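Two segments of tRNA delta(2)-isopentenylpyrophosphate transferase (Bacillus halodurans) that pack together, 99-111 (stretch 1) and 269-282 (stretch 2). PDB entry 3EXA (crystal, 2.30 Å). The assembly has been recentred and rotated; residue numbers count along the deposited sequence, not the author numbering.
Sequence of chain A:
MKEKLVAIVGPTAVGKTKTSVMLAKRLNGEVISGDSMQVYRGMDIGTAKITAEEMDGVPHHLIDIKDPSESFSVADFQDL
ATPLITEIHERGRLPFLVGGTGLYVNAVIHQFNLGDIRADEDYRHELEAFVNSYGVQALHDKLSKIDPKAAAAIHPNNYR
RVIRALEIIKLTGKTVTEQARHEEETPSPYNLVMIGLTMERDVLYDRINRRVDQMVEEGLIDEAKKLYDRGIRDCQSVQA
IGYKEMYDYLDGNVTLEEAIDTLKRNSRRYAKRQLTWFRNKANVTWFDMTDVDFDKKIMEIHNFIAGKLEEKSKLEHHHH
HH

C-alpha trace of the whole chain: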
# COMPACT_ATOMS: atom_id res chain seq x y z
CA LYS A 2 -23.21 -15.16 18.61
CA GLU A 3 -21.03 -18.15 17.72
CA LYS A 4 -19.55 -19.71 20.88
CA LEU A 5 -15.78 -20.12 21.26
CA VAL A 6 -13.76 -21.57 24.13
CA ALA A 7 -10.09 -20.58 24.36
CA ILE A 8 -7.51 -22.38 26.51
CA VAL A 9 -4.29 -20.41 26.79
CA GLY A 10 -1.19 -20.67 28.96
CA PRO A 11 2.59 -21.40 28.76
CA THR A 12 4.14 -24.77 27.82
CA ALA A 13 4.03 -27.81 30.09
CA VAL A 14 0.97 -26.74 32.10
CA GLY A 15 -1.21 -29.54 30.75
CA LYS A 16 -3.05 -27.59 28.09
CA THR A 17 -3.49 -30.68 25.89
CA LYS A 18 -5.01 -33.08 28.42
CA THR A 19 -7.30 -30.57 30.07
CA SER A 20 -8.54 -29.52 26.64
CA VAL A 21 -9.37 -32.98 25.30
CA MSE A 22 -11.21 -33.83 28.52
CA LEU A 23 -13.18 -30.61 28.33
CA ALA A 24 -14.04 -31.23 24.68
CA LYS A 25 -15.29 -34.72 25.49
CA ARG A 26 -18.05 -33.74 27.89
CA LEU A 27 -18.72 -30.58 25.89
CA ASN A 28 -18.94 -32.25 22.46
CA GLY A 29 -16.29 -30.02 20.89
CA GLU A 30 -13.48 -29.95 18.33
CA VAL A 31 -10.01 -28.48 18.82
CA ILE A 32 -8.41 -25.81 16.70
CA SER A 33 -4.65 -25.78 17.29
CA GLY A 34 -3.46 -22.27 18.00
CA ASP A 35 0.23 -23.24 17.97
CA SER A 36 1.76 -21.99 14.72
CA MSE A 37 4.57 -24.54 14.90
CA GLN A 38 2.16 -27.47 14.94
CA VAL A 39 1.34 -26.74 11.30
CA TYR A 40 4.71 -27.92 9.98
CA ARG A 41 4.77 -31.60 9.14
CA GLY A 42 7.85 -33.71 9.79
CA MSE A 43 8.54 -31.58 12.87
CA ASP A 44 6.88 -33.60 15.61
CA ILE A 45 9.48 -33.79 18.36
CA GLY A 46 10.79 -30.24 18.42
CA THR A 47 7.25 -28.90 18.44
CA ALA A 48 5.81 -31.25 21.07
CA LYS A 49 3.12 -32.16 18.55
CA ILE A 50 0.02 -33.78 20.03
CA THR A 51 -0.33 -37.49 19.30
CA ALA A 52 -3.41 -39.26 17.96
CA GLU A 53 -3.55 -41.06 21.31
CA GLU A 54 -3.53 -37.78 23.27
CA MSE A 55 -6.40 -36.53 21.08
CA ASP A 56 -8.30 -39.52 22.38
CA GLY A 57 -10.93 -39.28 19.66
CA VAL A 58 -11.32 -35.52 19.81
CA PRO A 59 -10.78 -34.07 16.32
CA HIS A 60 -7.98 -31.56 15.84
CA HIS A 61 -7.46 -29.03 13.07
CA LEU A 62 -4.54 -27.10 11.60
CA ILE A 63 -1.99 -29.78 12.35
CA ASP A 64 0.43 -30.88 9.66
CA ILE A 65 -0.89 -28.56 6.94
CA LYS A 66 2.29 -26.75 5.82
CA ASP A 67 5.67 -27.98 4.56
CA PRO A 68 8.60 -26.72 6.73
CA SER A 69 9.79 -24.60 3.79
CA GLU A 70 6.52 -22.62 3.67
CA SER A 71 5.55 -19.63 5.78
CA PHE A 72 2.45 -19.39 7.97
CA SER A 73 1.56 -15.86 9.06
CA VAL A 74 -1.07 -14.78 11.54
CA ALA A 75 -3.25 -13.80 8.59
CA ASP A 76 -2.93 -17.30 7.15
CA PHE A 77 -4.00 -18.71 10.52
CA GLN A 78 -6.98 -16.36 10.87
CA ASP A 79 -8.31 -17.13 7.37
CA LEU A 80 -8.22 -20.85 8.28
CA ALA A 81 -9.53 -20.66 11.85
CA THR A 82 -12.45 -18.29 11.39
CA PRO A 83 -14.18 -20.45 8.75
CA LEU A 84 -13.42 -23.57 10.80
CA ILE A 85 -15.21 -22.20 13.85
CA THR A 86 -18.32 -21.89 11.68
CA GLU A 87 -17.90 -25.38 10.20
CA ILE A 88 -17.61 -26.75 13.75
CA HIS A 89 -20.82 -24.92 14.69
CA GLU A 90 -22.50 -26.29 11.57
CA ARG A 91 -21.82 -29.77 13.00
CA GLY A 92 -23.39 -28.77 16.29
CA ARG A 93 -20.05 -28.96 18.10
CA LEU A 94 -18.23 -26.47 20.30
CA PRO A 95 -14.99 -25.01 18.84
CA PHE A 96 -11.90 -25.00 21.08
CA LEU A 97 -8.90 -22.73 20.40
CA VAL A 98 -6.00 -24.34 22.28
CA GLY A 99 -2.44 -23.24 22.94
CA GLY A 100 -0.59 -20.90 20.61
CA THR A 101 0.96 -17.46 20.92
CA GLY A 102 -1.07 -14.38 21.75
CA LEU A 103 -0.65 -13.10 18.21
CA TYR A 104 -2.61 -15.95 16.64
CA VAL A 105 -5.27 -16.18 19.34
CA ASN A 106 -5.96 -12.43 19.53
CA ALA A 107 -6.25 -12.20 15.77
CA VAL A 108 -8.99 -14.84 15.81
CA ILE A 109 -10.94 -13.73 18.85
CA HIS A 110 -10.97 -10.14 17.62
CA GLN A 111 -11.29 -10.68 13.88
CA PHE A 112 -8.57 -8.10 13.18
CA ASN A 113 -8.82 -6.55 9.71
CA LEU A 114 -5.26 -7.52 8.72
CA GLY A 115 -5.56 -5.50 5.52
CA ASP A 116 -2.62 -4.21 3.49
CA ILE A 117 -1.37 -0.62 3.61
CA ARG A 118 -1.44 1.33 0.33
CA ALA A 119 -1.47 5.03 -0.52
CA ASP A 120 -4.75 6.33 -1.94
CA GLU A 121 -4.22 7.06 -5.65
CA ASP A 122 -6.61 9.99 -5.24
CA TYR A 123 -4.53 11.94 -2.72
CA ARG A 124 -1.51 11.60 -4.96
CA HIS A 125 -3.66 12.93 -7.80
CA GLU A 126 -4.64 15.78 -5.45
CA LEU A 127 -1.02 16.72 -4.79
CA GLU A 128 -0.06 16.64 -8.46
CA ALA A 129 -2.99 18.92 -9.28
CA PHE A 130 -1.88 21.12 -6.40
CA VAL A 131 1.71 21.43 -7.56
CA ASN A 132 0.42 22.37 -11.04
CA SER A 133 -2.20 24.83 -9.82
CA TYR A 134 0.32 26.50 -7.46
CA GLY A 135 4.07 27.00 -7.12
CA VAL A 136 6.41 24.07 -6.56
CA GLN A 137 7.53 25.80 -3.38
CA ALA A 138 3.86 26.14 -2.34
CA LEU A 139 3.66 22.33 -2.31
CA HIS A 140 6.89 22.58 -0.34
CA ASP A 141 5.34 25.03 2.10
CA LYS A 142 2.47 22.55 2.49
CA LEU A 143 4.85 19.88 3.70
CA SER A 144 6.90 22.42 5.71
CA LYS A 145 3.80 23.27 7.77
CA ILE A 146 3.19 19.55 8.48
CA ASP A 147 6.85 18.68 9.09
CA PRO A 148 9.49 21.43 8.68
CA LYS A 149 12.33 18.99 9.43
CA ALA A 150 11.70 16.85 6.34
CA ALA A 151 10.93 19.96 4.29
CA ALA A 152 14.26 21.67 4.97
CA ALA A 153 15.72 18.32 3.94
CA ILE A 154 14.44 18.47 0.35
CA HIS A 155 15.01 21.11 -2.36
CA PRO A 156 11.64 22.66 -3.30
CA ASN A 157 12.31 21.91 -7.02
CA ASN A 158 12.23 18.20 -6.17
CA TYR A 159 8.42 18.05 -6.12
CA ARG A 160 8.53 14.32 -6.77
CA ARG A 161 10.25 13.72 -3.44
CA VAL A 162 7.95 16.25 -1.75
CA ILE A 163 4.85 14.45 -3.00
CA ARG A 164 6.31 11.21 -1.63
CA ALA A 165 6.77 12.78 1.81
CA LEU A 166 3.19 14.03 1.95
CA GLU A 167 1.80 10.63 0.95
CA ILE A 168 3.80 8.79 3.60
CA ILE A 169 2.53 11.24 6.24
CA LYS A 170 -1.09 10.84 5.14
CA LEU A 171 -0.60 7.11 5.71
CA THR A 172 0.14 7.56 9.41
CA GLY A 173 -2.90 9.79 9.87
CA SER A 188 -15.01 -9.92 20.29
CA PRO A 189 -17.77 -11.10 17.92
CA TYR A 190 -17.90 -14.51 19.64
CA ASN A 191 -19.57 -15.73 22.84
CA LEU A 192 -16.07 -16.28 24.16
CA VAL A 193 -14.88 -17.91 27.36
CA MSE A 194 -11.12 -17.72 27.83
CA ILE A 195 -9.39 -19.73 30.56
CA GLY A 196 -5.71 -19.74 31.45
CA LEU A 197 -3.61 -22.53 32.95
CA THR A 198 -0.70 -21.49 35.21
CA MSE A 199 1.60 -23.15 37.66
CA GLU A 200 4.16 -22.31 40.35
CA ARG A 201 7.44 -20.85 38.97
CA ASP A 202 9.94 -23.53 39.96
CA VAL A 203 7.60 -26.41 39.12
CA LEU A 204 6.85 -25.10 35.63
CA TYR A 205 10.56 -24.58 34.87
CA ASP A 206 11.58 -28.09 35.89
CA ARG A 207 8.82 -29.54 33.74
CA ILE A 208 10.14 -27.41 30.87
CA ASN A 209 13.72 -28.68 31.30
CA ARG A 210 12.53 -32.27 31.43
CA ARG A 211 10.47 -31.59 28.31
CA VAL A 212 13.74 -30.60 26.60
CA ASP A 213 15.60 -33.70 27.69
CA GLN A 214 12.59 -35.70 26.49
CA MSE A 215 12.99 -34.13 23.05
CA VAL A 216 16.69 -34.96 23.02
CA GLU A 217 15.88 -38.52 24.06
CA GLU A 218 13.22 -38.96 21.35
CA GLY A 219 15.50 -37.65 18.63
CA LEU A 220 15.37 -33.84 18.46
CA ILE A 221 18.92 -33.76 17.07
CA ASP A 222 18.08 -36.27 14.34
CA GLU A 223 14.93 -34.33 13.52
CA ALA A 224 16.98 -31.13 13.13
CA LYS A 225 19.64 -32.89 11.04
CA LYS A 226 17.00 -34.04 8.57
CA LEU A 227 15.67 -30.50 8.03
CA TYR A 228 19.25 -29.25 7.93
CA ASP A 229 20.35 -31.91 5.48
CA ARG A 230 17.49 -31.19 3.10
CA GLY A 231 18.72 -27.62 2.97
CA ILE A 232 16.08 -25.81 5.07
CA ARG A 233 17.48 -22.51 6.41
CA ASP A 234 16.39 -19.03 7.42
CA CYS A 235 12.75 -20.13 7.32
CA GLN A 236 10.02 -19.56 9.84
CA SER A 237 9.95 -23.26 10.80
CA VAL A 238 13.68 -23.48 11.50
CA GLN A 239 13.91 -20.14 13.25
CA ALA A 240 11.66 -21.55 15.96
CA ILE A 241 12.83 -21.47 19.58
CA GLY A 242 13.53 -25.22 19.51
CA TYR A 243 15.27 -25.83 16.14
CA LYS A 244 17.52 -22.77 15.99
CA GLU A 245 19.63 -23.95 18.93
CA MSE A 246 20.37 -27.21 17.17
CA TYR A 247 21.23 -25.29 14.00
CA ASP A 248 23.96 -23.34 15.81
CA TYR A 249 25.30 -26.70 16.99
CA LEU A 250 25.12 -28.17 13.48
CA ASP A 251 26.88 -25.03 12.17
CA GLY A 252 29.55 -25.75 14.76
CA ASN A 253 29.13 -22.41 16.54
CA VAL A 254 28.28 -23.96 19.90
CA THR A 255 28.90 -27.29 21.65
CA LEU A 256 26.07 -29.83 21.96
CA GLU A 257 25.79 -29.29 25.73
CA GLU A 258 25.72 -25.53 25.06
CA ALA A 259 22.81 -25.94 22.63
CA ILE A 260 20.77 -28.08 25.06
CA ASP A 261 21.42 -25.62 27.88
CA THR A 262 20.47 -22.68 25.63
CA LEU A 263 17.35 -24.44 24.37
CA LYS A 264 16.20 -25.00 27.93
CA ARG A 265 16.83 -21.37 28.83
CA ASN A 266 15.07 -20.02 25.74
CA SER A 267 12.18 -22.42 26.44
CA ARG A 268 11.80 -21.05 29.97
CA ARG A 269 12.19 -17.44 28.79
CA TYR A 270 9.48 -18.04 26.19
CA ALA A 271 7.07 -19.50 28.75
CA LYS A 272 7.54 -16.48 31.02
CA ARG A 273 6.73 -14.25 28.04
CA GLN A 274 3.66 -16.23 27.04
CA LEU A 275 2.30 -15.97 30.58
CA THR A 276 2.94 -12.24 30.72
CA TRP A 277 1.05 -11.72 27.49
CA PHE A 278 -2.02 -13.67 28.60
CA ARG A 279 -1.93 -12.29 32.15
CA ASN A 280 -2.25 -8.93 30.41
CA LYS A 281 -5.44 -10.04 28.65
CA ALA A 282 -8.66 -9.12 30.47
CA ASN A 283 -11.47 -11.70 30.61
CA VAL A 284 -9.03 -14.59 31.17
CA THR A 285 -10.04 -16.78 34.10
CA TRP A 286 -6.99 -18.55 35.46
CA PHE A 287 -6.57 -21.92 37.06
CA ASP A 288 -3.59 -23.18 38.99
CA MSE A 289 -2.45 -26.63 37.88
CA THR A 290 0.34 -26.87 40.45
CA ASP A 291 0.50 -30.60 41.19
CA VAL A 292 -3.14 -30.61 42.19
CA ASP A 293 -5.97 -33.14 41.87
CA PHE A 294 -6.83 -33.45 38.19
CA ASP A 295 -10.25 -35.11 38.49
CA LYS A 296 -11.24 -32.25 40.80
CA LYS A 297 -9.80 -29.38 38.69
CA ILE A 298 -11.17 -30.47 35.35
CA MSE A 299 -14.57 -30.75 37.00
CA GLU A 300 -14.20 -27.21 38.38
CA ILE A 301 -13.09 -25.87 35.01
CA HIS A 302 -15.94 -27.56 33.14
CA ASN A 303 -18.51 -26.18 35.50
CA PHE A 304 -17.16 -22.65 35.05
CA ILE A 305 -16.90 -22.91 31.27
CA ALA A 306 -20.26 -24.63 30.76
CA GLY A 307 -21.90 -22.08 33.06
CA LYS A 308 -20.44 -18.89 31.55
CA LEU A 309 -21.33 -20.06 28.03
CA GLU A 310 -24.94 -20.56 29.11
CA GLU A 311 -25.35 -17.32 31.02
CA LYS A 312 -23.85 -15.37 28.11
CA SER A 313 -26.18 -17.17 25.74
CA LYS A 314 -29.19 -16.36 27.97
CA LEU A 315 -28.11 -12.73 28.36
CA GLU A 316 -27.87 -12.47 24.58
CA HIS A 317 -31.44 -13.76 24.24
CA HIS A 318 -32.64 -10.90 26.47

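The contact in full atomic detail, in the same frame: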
# COMPACT_ATOMS: atom_id res chain seq x y z
N GLY A 99 -3.84 -23.58 23.03
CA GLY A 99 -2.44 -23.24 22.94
C GLY A 99 -2.19 -22.08 22.02
O GLY A 99 -3.10 -21.28 21.76
N GLY A 100 -0.96 -21.97 21.52
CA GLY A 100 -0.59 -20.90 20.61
C GLY A 100 -0.05 -19.64 21.25
O GLY A 100 -0.05 -19.49 22.47
N THR A 101 0.44 -18.72 20.41
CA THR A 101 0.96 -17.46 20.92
C THR A 101 -0.16 -16.44 20.86
O THR A 101 -1.09 -16.57 20.06
CB THR A 101 2.13 -16.92 20.07
OG1 THR A 101 1.61 -16.40 18.84
CG2 THR A 101 3.12 -18.03 19.76
N GLY A 102 -0.05 -15.41 21.70
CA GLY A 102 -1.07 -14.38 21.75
C GLY A 102 -1.43 -13.78 20.41
O GLY A 102 -2.58 -13.43 20.16
N LEU A 103 -0.44 -13.67 19.53
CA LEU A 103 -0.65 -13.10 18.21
C LEU A 103 -1.71 -13.83 17.40
O LEU A 103 -2.57 -13.19 16.78
CB LEU A 103 0.65 -13.11 17.42
CG LEU A 103 1.35 -11.77 17.26
CD1 LEU A 103 2.64 -11.99 16.48
CD2 LEU A 103 0.44 -10.80 16.53
N TYR A 104 -1.66 -15.16 17.40
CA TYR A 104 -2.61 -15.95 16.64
C TYR A 104 -3.98 -16.04 17.29
O TYR A 104 -5.01 -16.04 16.60
CB TYR A 104 -2.05 -17.37 16.40
CG TYR A 104 -0.90 -17.43 15.40
CD1 TYR A 104 0.23 -16.62 15.55
CD2 TYR A 104 -0.95 -18.29 14.31
CE1 TYR A 104 1.29 -16.67 14.63
CE2 TYR A 104 0.11 -18.35 13.38
CZ TYR A 104 1.22 -17.54 13.55
OH TYR A 104 2.26 -17.57 12.64
N VAL A 105 -4.01 -16.10 18.62
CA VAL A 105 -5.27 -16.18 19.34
C VAL A 105 -6.01 -14.85 19.32
O VAL A 105 -7.21 -14.82 19.07
CB VAL A 105 -5.08 -16.63 20.83
CG1 VAL A 105 -4.40 -17.98 20.88
CG2 VAL A 105 -4.27 -15.60 21.59
N ASN A 106 -5.30 -13.74 19.55
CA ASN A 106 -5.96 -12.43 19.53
C ASN A 106 -6.50 -12.08 18.16
O ASN A 106 -7.53 -11.43 18.06
CB ASN A 106 -5.01 -11.33 19.97
CG ASN A 106 -4.76 -11.36 21.45
OD1 ASN A 106 -5.39 -12.14 22.18
ND2 ASN A 106 -3.86 -10.52 21.91
N ALA A 107 -5.80 -12.50 17.12
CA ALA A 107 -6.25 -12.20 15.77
C ALA A 107 -7.57 -12.89 15.45
O ALA A 107 -8.37 -12.38 14.69
CB ALA A 107 -5.18 -12.60 14.77
N VAL A 108 -7.78 -14.07 16.04
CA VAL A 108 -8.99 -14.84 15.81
C VAL A 108 -10.16 -14.37 16.68
O VAL A 108 -11.28 -14.23 16.20
CB VAL A 108 -8.77 -16.34 16.12
CG1 VAL A 108 -10.10 -17.06 16.21
CG2 VAL A 108 -7.89 -16.95 15.05
N ILE A 109 -9.88 -14.14 17.96
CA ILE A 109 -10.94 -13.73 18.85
C ILE A 109 -11.38 -12.29 18.65
O ILE A 109 -12.39 -11.88 19.21
CB ILE A 109 -10.54 -13.91 20.33
CG1 ILE A 109 -9.41 -12.95 20.69
CG2 ILE A 109 -10.12 -15.34 20.57
CD1 ILE A 109 -9.11 -12.95 22.18
N HIS A 110 -10.63 -11.53 17.87
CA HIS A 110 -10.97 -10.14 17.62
C HIS A 110 -11.27 -9.86 16.16
O HIS A 110 -11.70 -8.77 15.80
CB HIS A 110 -9.84 -9.22 18.10
CG HIS A 110 -9.71 -9.15 19.58
ND1 HIS A 110 -8.52 -9.43 20.24
CD2 HIS A 110 -10.60 -8.81 20.55
CE1 HIS A 110 -8.69 -9.27 21.54
NE2 HIS A 110 -9.94 -8.89 21.75
N GLN A 111 -11.04 -10.85 15.30
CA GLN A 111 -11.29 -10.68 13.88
C GLN A 111 -10.59 -9.44 13.32
O GLN A 111 -11.20 -8.67 12.58
CB GLN A 111 -12.79 -10.56 13.62
CG GLN A 111 -13.56 -11.85 13.78
CD GLN A 111 -13.01 -12.95 12.90
OE1 GLN A 111 -11.97 -13.55 13.20
NE2 GLN A 111 -13.70 -13.23 11.81
N ARG A 269 12.36 -18.87 29.08
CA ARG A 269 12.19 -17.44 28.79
C ARG A 269 10.93 -17.20 27.96
O ARG A 269 10.24 -16.19 28.12
CB ARG A 269 13.38 -16.91 27.99
CG ARG A 269 14.04 -15.67 28.56
CD ARG A 269 15.12 -16.05 29.55
NE ARG A 269 16.41 -15.44 29.23
CZ ARG A 269 17.10 -15.68 28.12
NH1 ARG A 269 18.26 -15.07 27.92
NH2 ARG A 269 16.64 -16.53 27.20
N TYR A 270 10.64 -18.14 27.07
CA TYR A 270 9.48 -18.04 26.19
C TYR A 270 8.18 -18.33 26.94
O TYR A 270 7.13 -17.80 26.59
CB TYR A 270 9.66 -18.98 25.00
CG TYR A 270 8.52 -18.98 24.02
CD1 TYR A 270 7.47 -19.88 24.16
CD2 TYR A 270 8.49 -18.09 22.95
CE1 TYR A 270 6.41 -19.90 23.25
CE2 TYR A 270 7.45 -18.09 22.04
CZ TYR A 270 6.41 -19.00 22.19
OH TYR A 270 5.37 -18.99 21.30
N ALA A 271 8.25 -19.18 27.96
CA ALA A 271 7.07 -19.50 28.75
C ALA A 271 6.72 -18.26 29.57
O ALA A 271 5.56 -17.84 29.62
CB ALA A 271 7.34 -20.69 29.68
N LYS A 272 7.73 -17.68 30.20
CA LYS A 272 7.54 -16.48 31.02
C LYS A 272 6.91 -15.35 30.19
O LYS A 272 6.13 -14.56 30.70
CB LYS A 272 8.89 -16.02 31.59
CG LYS A 272 8.83 -14.77 32.46
CD LYS A 272 10.25 -14.24 32.72
CE LYS A 272 10.91 -13.82 31.40
NZ LYS A 272 12.36 -13.43 31.51
N ARG A 273 7.27 -15.28 28.91
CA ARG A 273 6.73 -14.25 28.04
C ARG A 273 5.31 -14.57 27.62
O ARG A 273 4.48 -13.67 27.46
CB ARG A 273 7.61 -14.08 26.80
CG ARG A 273 8.48 -12.85 26.88
CD ARG A 273 9.77 -12.97 26.09
NE ARG A 273 10.60 -11.80 26.34
CZ ARG A 273 10.99 -11.40 27.55
NH1 ARG A 273 11.75 -10.32 27.69
NH2 ARG A 273 10.64 -12.10 28.63
N GLN A 274 5.01 -15.85 27.43
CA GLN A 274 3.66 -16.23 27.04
C GLN A 274 2.68 -15.97 28.17
O GLN A 274 1.54 -15.55 27.94
CB GLN A 274 3.64 -17.70 26.61
CG GLN A 274 4.24 -17.92 25.23
CD GLN A 274 3.27 -17.54 24.12
OE1 GLN A 274 2.27 -18.22 23.90
NE2 GLN A 274 3.57 -16.44 23.41
N LEU A 275 3.12 -16.20 29.40
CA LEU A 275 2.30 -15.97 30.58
C LEU A 275 2.03 -14.48 30.76
O LEU A 275 0.90 -14.07 31.03
CB LEU A 275 3.00 -16.53 31.83
CG LEU A 275 2.52 -17.91 32.31
CD1 LEU A 275 3.57 -18.55 33.20
CD2 LEU A 275 1.22 -17.72 33.08
N THR A 276 3.07 -13.68 30.59
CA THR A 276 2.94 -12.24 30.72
C THR A 276 1.91 -11.71 29.72
O THR A 276 1.04 -10.92 30.08
CB THR A 276 4.30 -11.54 30.51
OG1 THR A 276 5.08 -11.68 31.71
CG2 THR A 276 4.12 -10.06 30.19
N TRP A 277 2.00 -12.17 28.49
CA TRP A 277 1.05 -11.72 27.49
C TRP A 277 -0.38 -12.07 27.86
O TRP A 277 -1.24 -11.20 27.80
CB TRP A 277 1.38 -12.34 26.14
CG TRP A 277 0.48 -11.85 25.07
CD1 TRP A 277 -0.10 -12.59 24.09
CD2 TRP A 277 0.09 -10.49 24.83
NE1 TRP A 277 -0.84 -11.79 23.26
CE2 TRP A 277 -0.74 -10.49 23.69
CE3 TRP A 277 0.35 -9.26 25.47
CZ2 TRP A 277 -1.30 -9.32 23.16
CZ3 TRP A 277 -0.21 -8.10 24.95
CH2 TRP A 277 -1.04 -8.14 23.81
N PHE A 278 -0.65 -13.31 28.26
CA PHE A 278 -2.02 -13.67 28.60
C PHE A 278 -2.51 -13.06 29.91
O PHE A 278 -3.69 -12.75 30.05
CB PHE A 278 -2.19 -15.19 28.62
CG PHE A 278 -2.12 -15.81 27.26
CD1 PHE A 278 -1.17 -16.78 26.98
CD2 PHE A 278 -2.94 -15.35 26.24
CE1 PHE A 278 -1.04 -17.29 25.68
CE2 PHE A 278 -2.83 -15.84 24.94
CZ PHE A 278 -1.87 -16.82 24.66
N ARG A 279 -1.60 -12.89 30.86
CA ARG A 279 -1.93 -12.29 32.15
C ARG A 279 -2.38 -10.86 31.89
O ARG A 279 -3.14 -10.28 32.67
CB ARG A 279 -0.71 -12.27 33.08
CG ARG A 279 -0.51 -13.53 33.88
CD ARG A 279 -1.66 -13.73 34.85
NE ARG A 279 -1.48 -14.88 35.73
CZ ARG A 279 -2.29 -15.17 36.75
NH1 ARG A 279 -3.34 -14.40 37.00
NH2 ARG A 279 -2.06 -16.23 37.51
N ASN A 280 -1.91 -10.30 30.78
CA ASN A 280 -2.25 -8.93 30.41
C ASN A 280 -3.56 -8.87 29.64
O ASN A 280 -4.02 -7.78 29.29
CB ASN A 280 -1.13 -8.34 29.56
CG ASN A 280 -0.91 -6.87 29.83
OD1 ASN A 280 -0.23 -6.18 29.08
ND2 ASN A 280 -1.48 -6.38 30.93
N LYS A 281 -4.16 -10.02 29.37
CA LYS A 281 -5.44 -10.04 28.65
C LYS A 281 -6.62 -10.12 29.62
O LYS A 281 -6.72 -11.06 30.41
CB LYS A 281 -5.49 -11.23 27.68
CG LYS A 281 -4.46 -11.17 26.56
CD LYS A 281 -5.13 -11.18 25.20
CE LYS A 281 -6.04 -9.98 25.02
NZ LYS A 281 -6.77 -10.02 23.72
N ALA A 282 -7.50 -9.13 29.58
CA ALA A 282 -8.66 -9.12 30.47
C ALA A 282 -9.68 -10.16 29.99
O ALA A 282 -9.74 -10.46 28.79
CB ALA A 282 -9.29 -7.72 30.50

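The contact joins a short helix beginning at Gly 102 to the last turns of a longer one that ends at 279 and to the residues just beyond it. The two axes run nearly the same way, 25° apart, and come no closer than 11.2 Å. At that spacing most of the reaching is done by the long side chains of stretch 2, except where the backbone of stretch 1 comes close at Gly 100 and Gly 102. Together the stretches bury 390 Å².

Stretch 1 begins with Gly 99 and Gly 100, both at positive phi. At Gly 100 the backbone angles alone call for glycine, since a CB would jam against the preceding carbonyl. Its carbonyl O lies at the edge of the Phe 278 ring, 3.9 Å from CZ. The Gln 274 side chain, folded back with chi1 and chi2 both m, brings its amide group to this same corner.

Thr 101 takes the N-cap position. Its OG1 is satisfied elsewhere in the structure, while its carbonyl O accepts the backbone N of Val 105, starting the helix.

At Gly 102 the demand for glycine comes from the neighbour. Its CA sits 3.0 Å from Trp 277 NE1, at the edge of the indole, and an ideal CB would point toward stretch 2 and fall 1.6 Å from that nitrogen. Without a side chain, the first helical turn can come right up to the tryptophan. Phe 278 closes in as well, its CZ 3.7 Å from Gly 102 N.

Leu 103 points away and Tyr 104 is out of reach; one turn on from Thr 101, Val 105 faces the partner again. Its CG2 packs 3.7 Å from Phe 278 CE2, at the ring edge, a compact branched side chain meeting a buried aromatic.

Asn 106 has the largest area covered on stretch 1. Its ND2 lies 3.1 Å from Trp 277 CZ2, and its OD1 accepts a weak hydrogen bond from Lys 281 NZ at 3.0 Å. An amide suits this place because it offers an acceptor to the lysine while its ND2 sits close to the indole.

Lys 281, just past its helix, points toward stretch 1 and is covered more than any other residue here. Its NZ also reaches the edge of the His 110 ring, 3.0 Å from CE1. That imidazole is tied back to its own stretch by a weak hydrogen bond from ND1 to Asn 106 O, 3.1 Å.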